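Local coordinates for protein acetyl-CoA acetyltransferase (Bacillus anthracis, PDB 3SS6) that probably catalyses the thiolase reaction, the reversible condensation of two acetyl-CoA molecules to acetoacetyl-CoA and free coenzyme A, at residues Asp178-Arg183 with Gln324-Glu329. Numbering follows the deposited sequence.
Sequences DEVALR and QYLAVE. With SO4 (sulfate ion), chain D.
Val180 meets Leu326 and Tyr325 in a small, buried, wholly apolar contact between helix 174-194 of the N-terminal thiolase region and helix 322-332 of the C-terminal one. It buries 123 Å² in all, and no hydrogen bond crosses between the two segments. The helix backbones come nearest at Val180 and Leu326, whose CA atoms lie 8.2 Å apart, a distance that branched aliphatic side chains can bridge.

Val180 points both methyls into the gap. Val180 CG2 lies 3.8 Å from Leu326 CD2, with CG and CD1 of the leucine scarcely farther, so one methyl rests against the whole isopropyl fork as the two side chains pass in opposite directions. The other methyl, Val180 CG1, set anti to the backbone N (chi1 163°), leans obliquely toward the aromatic ring, 4.3 Å from Tyr325 CD2. Beta-branching suits Val180 here, since one short residue offers a separate methyl to each partner. Leu326 also touches Glu176 and Gln177, about one turn earlier on helix 174-194.

Tyr325 combines a ring for packing with a hydroxyl for polar fixing: Tyr325 OH donates to Glu329 OE1, one turn on, at 2.7 Å, meeting the anti side of the carboxylate 24° out of plane. Arg336 forms a salt bridge with Glu329 and, in one conformer of Glu179, with that residue too, linking the two helices through a third residue. Beyond the apolar patch, the extended Arg183 holds a sulfate, probably from the crystallisation liquor; Arg183 NH2 bonds sulfate O3 at 3.1 Å, while the bonds from NE are weak. Arg183 NH2 also bonds the carbonyl of Val339. Such apolar helix-helix packing, bordered by charged residues, here joins parts of the N- and C-terminal halves of the thiolase fold.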
# COMPACT_ATOMS: atom_id res chain seq x y z
N ASP A 178 10.80 36.81 -10.00
CA ASP A 178 10.87 37.08 -8.57
C ASP A 178 10.21 38.40 -8.20
O ASP A 178 9.72 38.56 -7.08
CB ASP A 178 12.31 36.98 -8.05
CG ASP A 178 12.80 35.54 -7.97
OD1 ASP A 178 11.94 34.63 -8.10
OD2 ASP A 178 14.01 35.32 -7.77
N GLU A 179 10.17 39.35 -9.13
CA GLU A 179 9.46 40.61 -8.89
C GLU A 179 7.96 40.37 -8.81
O GLU A 179 7.27 40.92 -7.95
CB GLU A 179 9.75 41.64 -9.98
CG GLU A 179 9.00 42.95 -9.79
CD GLU A 179 9.28 43.97 -10.88
OE1 GLU A 179 10.44 44.42 -10.99
OE2 GLU A 179 8.34 44.32 -11.62
N VAL A 180 7.46 39.53 -9.72
CA VAL A 180 6.06 39.16 -9.71
C VAL A 180 5.72 38.38 -8.45
O VAL A 180 4.67 38.58 -7.84
CB VAL A 180 5.69 38.34 -10.96
CG1 VAL A 180 4.36 37.61 -10.77
CG2 VAL A 180 5.62 39.27 -12.17
N ALA A 181 6.63 37.49 -8.04
CA ALA A 181 6.40 36.68 -6.83
C ALA A 181 6.32 37.56 -5.59
O ALA A 181 5.42 37.39 -4.75
CB ALA A 181 7.50 35.64 -6.67
N LEU A 182 7.25 38.51 -5.47
CA LEU A 182 7.25 39.40 -4.32
C LEU A 182 5.99 40.25 -4.31
O LEU A 182 5.39 40.49 -3.26
CB LEU A 182 8.51 40.28 -4.31
CG LEU A 182 8.59 41.31 -3.18
CD1 LEU A 182 8.56 40.63 -1.81
CD2 LEU A 182 9.84 42.15 -3.36
N ARG A 183 5.60 40.72 -5.49
CA ARG A 183 4.39 41.51 -5.64
C ARG A 183 3.17 40.72 -5.17
O ARG A 183 2.30 41.26 -4.48
CB ARG A 183 4.21 41.89 -7.11
CG ARG A 183 2.94 42.65 -7.42
CD ARG A 183 2.85 42.92 -8.91
NE ARG A 183 1.70 43.75 -9.26
CZ ARG A 183 0.48 43.29 -9.52
NH1 ARG A 183 0.23 41.99 -9.46
NH2 ARG A 183 -0.49 44.14 -9.83
N GLN A 324 4.72 31.85 -16.03
CA GLN A 324 3.56 31.60 -16.87
C GLN A 324 2.72 32.86 -16.97
O GLN A 324 2.28 33.25 -18.06
CB GLN A 324 2.75 30.42 -16.31
CG GLN A 324 1.34 30.33 -16.84
CD GLN A 324 0.33 31.05 -15.97
OE1 GLN A 324 0.46 31.11 -14.74
NE2 GLN A 324 -0.70 31.59 -16.61
N TYR A 325 2.50 33.52 -15.84
CA TYR A 325 1.79 34.79 -15.85
C TYR A 325 2.51 35.80 -16.76
O TYR A 325 1.89 36.50 -17.57
CB TYR A 325 1.63 35.39 -14.44
CG TYR A 325 1.22 36.83 -14.59
CD1 TYR A 325 -0.08 37.15 -14.93
CD2 TYR A 325 2.16 37.85 -14.51
CE1 TYR A 325 -0.46 38.46 -15.16
CE2 TYR A 325 1.79 39.17 -14.73
CZ TYR A 325 0.48 39.46 -15.06
OH TYR A 325 0.09 40.76 -15.29
N LEU A 326 3.83 35.89 -16.61
CA LEU A 326 4.62 36.84 -17.39
C LEU A 326 4.49 36.61 -18.90
O LEU A 326 4.45 37.58 -19.67
CB LEU A 326 6.08 36.82 -16.95
CG LEU A 326 6.31 37.56 -15.62
CD1 LEU A 326 7.57 37.07 -14.93
CD2 LEU A 326 6.38 39.07 -15.86
N ALA A 327 4.41 35.35 -19.32
CA ALA A 327 4.24 35.05 -20.74
C ALA A 327 2.91 35.62 -21.23
O ALA A 327 2.85 36.21 -22.31
CB ALA A 327 4.31 33.55 -20.99
N VAL A 328 1.86 35.44 -20.45
CA VAL A 328 0.55 35.99 -20.80
C VAL A 328 0.60 37.52 -20.83
O VAL A 328 0.11 38.14 -21.77
CB VAL A 328 -0.54 35.54 -19.82
CG1 VAL A 328 -1.86 36.23 -20.13
CG2 VAL A 328 -0.72 34.02 -19.90
N GLU A 329 1.19 38.11 -19.81
CA GLU A 329 1.34 39.57 -19.76
C GLU A 329 2.06 40.13 -20.99
O GLU A 329 1.63 41.13 -21.57
CB GLU A 329 2.07 39.99 -18.49
CG GLU A 329 2.22 41.51 -18.35
CD GLU A 329 2.95 41.91 -17.10
OE1 GLU A 329 2.29 42.05 -16.05
OE2 GLU A 329 4.19 42.08 -17.17
S SO4 D . 1.95 47.17 -10.27
O1 SO4 D . 2.14 48.60 -10.46
O2 SO4 D . 3.12 46.60 -9.61
O3 SO4 D . 0.76 46.94 -9.44
O4 SO4 D . 1.77 46.53 -11.57